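Local coordinates for protein glycoside Hydrolase (Bacteroides uniformis, PDB 5TA0) that probably cleaves agarose-type galactan chains as a family 86 glycoside hydrolase, and is seen here as an engineered, presumably inactive variant with neoagarooctaose bound, at residues D430-M435 / P588-G593; Y407-K412 / G486-D491. All blocks are in the same frame, centred on the assembly; numbering follows the deposited sequence.

Interaction 1 of 2, residues D430-M435 / P588-G593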
loop_
_atom_site.group_PDB
_atom_site.type_symbol
_atom_site.label_atom_id
_atom_site.label_comp_id
_atom_site.label_asym_id
_atom_site.label_seq_id
_atom_site.Cartn_x
_atom_site.Cartn_y
_atom_site.Cartn_z
ATOM N N ASP A 430 20.440 -3.749 -12.584
ATOM C CA ASP A 430 20.297 -4.733 -13.671
ATOM C C ASP A 430 19.883 -6.148 -13.232
ATOM O O ASP A 430 20.196 -7.129 -13.901
ATOM C CB ASP A 430 21.577 -4.774 -14.556
ATOM C CG ASP A 430 22.806 -5.314 -13.828
ATOM O OD1 ASP A 430 23.871 -5.478 -14.482
ATOM O OD2 ASP A 430 22.751 -5.560 -12.604
ATOM N N ASN A 431 19.131 -6.235 -12.144
ATOM C CA ASN A 431 18.610 -7.483 -11.616
ATOM C C ASN A 431 17.174 -7.191 -11.214
ATOM O O ASN A 431 16.963 -6.333 -10.353
ATOM C CB ASN A 431 19.443 -7.879 -10.398
ATOM C CG ASN A 431 18.981 -9.162 -9.751
ATOM O OD1 ASN A 431 17.860 -9.629 -9.987
ATOM N ND2 ASN A 431 19.853 -9.743 -8.928
ATOM N N PRO A 432 16.193 -7.870 -11.817
ATOM C CA PRO A 432 14.799 -7.536 -11.464
ATOM C C PRO A 432 14.423 -7.873 -10.021
ATOM O O PRO A 432 13.417 -7.357 -9.530
ATOM C CB PRO A 432 13.960 -8.319 -12.470
ATOM C CG PRO A 432 14.854 -9.337 -13.027
ATOM C CD PRO A 432 16.262 -8.871 -12.903
ATOM N N ASP A 433 15.213 -8.698 -9.335
ATOM C CA ASP A 433 15.007 -8.967 -7.907
ATOM C C ASP A 433 15.579 -7.899 -6.981
ATOM O O ASP A 433 15.403 -7.994 -5.771
ATOM C CB ASP A 433 15.578 -10.331 -7.518
ATOM C CG ASP A 433 14.833 -11.456 -8.154
ATOM O OD1 ASP A 433 13.593 -11.447 -8.176
ATOM O OD2 ASP A 433 15.487 -12.372 -8.671
ATOM N N ILE A 434 16.261 -6.886 -7.532
ATOM C CA ILE A 434 16.799 -5.779 -6.748
ATOM C C ILE A 434 16.051 -4.511 -7.125
ATOM O O ILE A 434 16.088 -4.096 -8.288
ATOM C CB ILE A 434 18.317 -5.619 -6.985
ATOM C CG1 ILE A 434 19.041 -6.893 -6.535
ATOM C CG2 ILE A 434 18.838 -4.371 -6.294
ATOM C CD1 ILE A 434 19.085 -7.099 -5.041
ATOM N N MET A 435 15.370 -3.911 -6.152
ATOM C CA MET A 435 14.674 -2.646 -6.397
ATOM C C MET A 435 15.495 -1.516 -5.824
ATOM O O MET A 435 16.129 -1.666 -4.782
ATOM C CB MET A 435 13.288 -2.683 -5.758
ATOM C CG MET A 435 12.390 -3.739 -6.358
ATOM S SD MET A 435 10.682 -3.684 -5.799
ATOM C CE MET A 435 10.891 -4.218 -4.088
ATOM N N PRO A 588 12.882 -11.518 -20.918
ATOM C CA PRO A 588 13.879 -12.038 -19.977
ATOM C C PRO A 588 13.421 -13.322 -19.273
ATOM O O PRO A 588 12.236 -13.499 -19.026
ATOM C CB PRO A 588 14.048 -10.900 -18.955
ATOM C CG PRO A 588 13.426 -9.694 -19.556
ATOM C CD PRO A 588 12.403 -10.171 -20.531
ATOM N N ASP A 589 14.371 -14.195 -18.948
ATOM C CA ASP A 589 14.104 -15.352 -18.083
ATOM C C ASP A 589 13.783 -14.951 -16.641
ATOM O O ASP A 589 12.993 -15.641 -15.975
ATOM C CB ASP A 589 15.300 -16.323 -18.069
ATOM C CG ASP A 589 15.323 -17.243 -19.276
ATOM O OD1 ASP A 589 14.273 -17.842 -19.600
ATOM O OD2 ASP A 589 16.400 -17.380 -19.890
ATOM N N ASN A 590 14.398 -13.865 -16.163
ATOM C CA ASN A 590 14.170 -13.391 -14.794
ATOM C C ASN A 590 13.162 -12.247 -14.772
ATOM O O ASN A 590 13.209 -11.355 -15.619
ATOM C CB ASN A 590 15.476 -12.954 -14.117
ATOM C CG ASN A 590 15.355 -12.832 -12.597
ATOM O OD1 ASN A 590 14.413 -13.341 -11.984
ATOM N ND2 ASN A 590 16.318 -12.159 -11.979
ATOM N N PHE A 591 12.251 -12.305 -13.803
ATOM C CA PHE A 591 11.268 -11.251 -13.557
ATOM C C PHE A 591 11.321 -10.856 -12.090
ATOM O O PHE A 591 12.023 -11.461 -11.285
ATOM C CB PHE A 591 9.854 -11.683 -14.003
ATOM C CG PHE A 591 9.420 -13.011 -13.458
ATOM C CD1 PHE A 591 9.522 -14.153 -14.241
ATOM C CD2 PHE A 591 8.930 -13.139 -12.165
ATOM C CE1 PHE A 591 9.137 -15.394 -13.748
ATOM C CE2 PHE A 591 8.548 -14.372 -11.661
ATOM C CZ PHE A 591 8.645 -15.507 -12.453
ATOM N N ARG A 592 10.592 -9.803 -11.751
ATOM C CA ARG A 592 10.619 -9.258 -10.410
ATOM C C ARG A 592 10.026 -10.225 -9.383
ATOM O O ARG A 592 8.832 -10.543 -9.425
ATOM C CB ARG A 592 9.845 -7.941 -10.443
ATOM C CG ARG A 592 9.923 -7.143 -9.181
ATOM C CD ARG A 592 8.841 -6.114 -9.131
ATOM N NE ARG A 592 8.914 -5.046 -10.131
ATOM C CZ ARG A 592 8.984 -3.738 -9.869
ATOM N NH1 ARG A 592 9.090 -3.293 -8.626
ATOM N NH2 ARG A 592 8.941 -2.847 -10.853
ATOM N N GLY A 593 10.858 -10.688 -8.454
ATOM C CA GLY A 593 10.427 -11.561 -7.387
ATOM C C GLY A 593 10.346 -13.040 -7.717
ATOM O O GLY A 593 10.964 -13.515 -8.683
#
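The backbone N of Gly593 donates to Asp433 OD1 over 2.9 Å, meeting the oxygen nearly along its C-O axis although the N-H is bent, at 133°. With CG beside its own backbone N (chi1 -67°), the Asp433 carboxylate swings across to the 588-593 loop. Gly593 has a positive phi of 83°, and at its backbone angles a CB would be jammed against the carbonyl O of Arg592, which calls for glycine. Asp433 is itself held by a type I turn from Asn431 to Ile434 and by an Asx turn, in which its N donates to Asn431 OD1 over 2.9 Å from above the carbonyl plane.

The backbones come closest at Pro432, in the same turn, its CA 4.6 Å from Arg592 CA. Its CB packs 3.7 Å from Phe591 C, and its CG sits 3.8 Å from Asn590 CB. Its carbonyl O takes a CA-H...O contact from Arg592 CA at 3.5 Å. The Arg592 side chain leaves its own loop with CG anti to the backbone N, then bends at chi3, and its NH1 comes to 3.3 Å from Met435 SD, which meets the guanidinium at its edge and near its plane. Outside the two segments, that group pairs with Glu607 through NH2 and with Glu359 through NH1, while Met435 also touches helix 340-358.

One bent hydrogen bond and proline packing thus join the turn of the beta hairpin formed by strands 423-429 and 434-441 to the C-terminal domain loop, and the two outside glutamates probably offset much of the arginine's charge beside the thioether.

Interaction 2 of 2, residues Y407-K412 / G486-D491; sequences YSELIK and GVPILD
The turn leading into helix 411-416 rests on the first residues of strand 487-495, an outermost strand of the large mixed sheet of the beta-sandwich region, with Glu409 and Lys412 meeting Pro488 and Leu490. Ser408 OG caps the turn by accepting from Leu410 N at 3.0 Å, and Glu409 follows with CB 3.7 Å from Pro488 CG; its side chain crosses the proline ring at a slant. Lys412 runs out almost fully extended, which lays CE against the strand backbone, 3.5 Å from Pro488 O and 4.1 Å from Leu490 CB. The bend at its last torsion (chi4 60°) then carries NZ back to Glu409 OE1 in a 2.7 Å salt bridge, with NZ almost straight beyond the oxygen, in line with its bond to CD. A water donates to Pro488 O at 2.7 Å and, weakly, to Glu409 OE1, so that this carboxylate oxygen serves both lysine and water, and the strand is reached without a direct hydrogen bond. Leu490 adds CD2 at 3.9 Å from Lys412 O.

Pro340, at the start of helix 340-358, touches both Glu409 and Pro488, while Asp343 of that helix accepts from Glu409 N. On the sheet side Leu478 of strand 472-481 meets Lys412 and Leu490, and on the barrel side Ile411 leans on Leu73 of helix 69-76.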
loop_
_atom_site.group_PDB
_atom_site.type_symbol
_atom_site.label_atom_id
_atom_site.label_comp_id
_atom_site.label_asym_id
_atom_site.label_seq_id
_atom_site.Cartn_x
_atom_site.Cartn_y
_atom_site.Cartn_z
ATOM N N TYR A 407 9.855 -0.302 22.679
ATOM C CA TYR A 407 9.648 -0.545 21.242
ATOM C C TYR A 407 9.778 -2.017 20.916
ATOM O O TYR A 407 10.663 -2.715 21.435
ATOM C CB TYR A 407 10.638 0.225 20.388
ATOM C CG TYR A 407 10.391 1.716 20.318
ATOM C CD1 TYR A 407 9.156 2.223 19.908
ATOM C CD2 TYR A 407 11.403 2.618 20.602
ATOM C CE1 TYR A 407 8.936 3.586 19.820
ATOM C CE2 TYR A 407 11.188 3.990 20.525
ATOM C CZ TYR A 407 9.952 4.473 20.127
ATOM O OH TYR A 407 9.706 5.836 20.034
ATOM N N SER A 408 8.881 -2.506 20.061
ATOM C CA SER A 408 9.062 -3.769 19.377
ATOM C C SER A 408 10.149 -3.609 18.321
ATOM O O SER A 408 10.709 -2.513 18.158
ATOM C CB SER A 408 7.769 -4.214 18.724
ATOM O OG SER A 408 7.526 -3.426 17.544
ATOM N N GLU A 409 10.420 -4.648 17.534
ATOM C CA GLU A 409 11.397 -4.508 16.473
ATOM C C GLU A 409 10.855 -3.711 15.287
ATOM O O GLU A 409 11.635 -3.315 14.433
ATOM C CB GLU A 409 11.930 -5.861 16.004
ATOM C CG GLU A 409 12.602 -6.663 17.126
ATOM C CD GLU A 409 13.711 -5.883 17.781
ATOM O OE1 GLU A 409 14.614 -5.423 17.062
ATOM O OE2 GLU A 409 13.650 -5.622 19.010
ATOM N N LEU A 410 9.550 -3.430 15.266
ATOM C CA LEU A 410 9.013 -2.632 14.154
ATOM C C LEU A 410 9.554 -1.203 14.142
ATOM O O LEU A 410 9.542 -0.549 13.086
ATOM C CB LEU A 410 7.480 -2.650 14.176
ATOM C CG LEU A 410 6.819 -4.036 14.107
ATOM C CD1 LEU A 410 5.305 -3.943 14.070
ATOM C CD2 LEU A 410 7.311 -4.871 12.935
ATOM N N ILE A 411 10.105 -0.722 15.260
ATOM C CA ILE A 411 10.742 0.596 15.259
ATOM C C ILE A 411 11.904 0.659 14.271
ATOM O O ILE A 411 12.255 1.738 13.774
ATOM C CB ILE A 411 11.193 1.025 16.683
ATOM C CG1 ILE A 411 11.508 2.522 16.760
ATOM C CG2 ILE A 411 12.420 0.239 17.177
ATOM C CD1 ILE A 411 10.373 3.456 16.396
ATOM N N LYS A 412 12.513 -0.482 13.977
ATOM C CA LYS A 412 13.650 -0.517 13.051
ATOM C C LYS A 412 13.277 -0.019 11.658
ATOM O O LYS A 412 14.132 0.507 10.954
ATOM C CB LYS A 412 14.293 -1.905 12.977
ATOM C CG LYS A 412 15.102 -2.238 14.219
ATOM C CD LYS A 412 15.627 -3.656 14.190
ATOM C CE LYS A 412 16.792 -3.866 15.140
ATOM N NZ LYS A 412 16.497 -3.594 16.551
ATOM N N GLY A 486 15.308 -16.212 14.329
ATOM C CA GLY A 486 16.400 -15.320 14.674
ATOM C C GLY A 486 15.942 -13.913 15.027
ATOM O O GLY A 486 14.780 -13.701 15.409
ATOM N N VAL A 487 16.827 -12.927 14.860
ATOM C CA VAL A 487 16.482 -11.532 15.185
ATOM C C VAL A 487 16.839 -10.582 14.054
ATOM O O VAL A 487 17.836 -10.774 13.353
ATOM C CB VAL A 487 17.164 -11.053 16.471
ATOM C CG1 VAL A 487 16.750 -11.925 17.655
ATOM C CG2 VAL A 487 18.678 -10.994 16.331
ATOM N N PRO A 488 16.022 -9.533 13.856
ATOM C CA PRO A 488 16.421 -8.504 12.917
ATOM C C PRO A 488 17.524 -7.632 13.489
ATOM O O PRO A 488 17.530 -7.303 14.679
ATOM C CB PRO A 488 15.124 -7.703 12.718
ATOM C CG PRO A 488 14.417 -7.835 14.016
ATOM C CD PRO A 488 14.731 -9.238 14.493
ATOM N N ILE A 489 18.435 -7.236 12.609
ATOM C CA ILE A 489 19.544 -6.357 12.942
ATOM C C ILE A 489 19.452 -5.128 12.044
ATOM O O ILE A 489 19.243 -5.268 10.842
ATOM C CB ILE A 489 20.898 -7.065 12.684
ATOM C CG1 ILE A 489 21.035 -8.312 13.566
ATOM C CG2 ILE A 489 22.072 -6.104 12.872
ATOM C CD1 ILE A 489 21.103 -8.051 15.042
ATOM N N LEU A 490 19.606 -3.953 12.650
ATOM C CA LEU A 490 19.814 -2.709 11.911
ATOM C C LEU A 490 21.246 -2.254 12.144
ATOM O O LEU A 490 21.553 -1.659 13.182
ATOM C CB LEU A 490 18.824 -1.619 12.351
ATOM C CG LEU A 490 18.940 -0.281 11.590
ATOM C CD1 LEU A 490 18.825 -0.481 10.081
ATOM C CD2 LEU A 490 17.848 0.659 12.099
ATOM N N ASP A 491 22.114 -2.559 11.183
ATOM C CA ASP A 491 23.519 -2.132 11.237
ATOM C C ASP A 491 23.637 -0.741 10.644
ATOM O O ASP A 491 23.268 -0.547 9.482
ATOM C CB ASP A 491 24.409 -3.042 10.388
ATOM C CG ASP A 491 24.880 -4.285 11.100
ATOM O OD1 ASP A 491 24.852 -4.362 12.343
ATOM O OD2 ASP A 491 25.300 -5.194 10.363
HETATM O O HOH W 1 16.504 -7.643 17.192
#

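Overall arrangement
Both contacts reach the same nine-stranded mixed sheet and both border helix 340-358: interaction 2 at its start, around Pro340 and Asp343, and interaction 1 near its end, around Ser352 to Gln356. Their centres are 27 Å apart and they do not touch, the nearest atoms being about 15 Å apart. Interaction 1 is partly buried and joins the sheet to the C-terminal region by a direct hydrogen bond and the packing of a proline ring, with an arginine paired to outside acids. Interaction 2 lies at the surface, where the helix 411-416 turn meets strand 487-495 through aliphatic carbon packing, an internal salt bridge and a water.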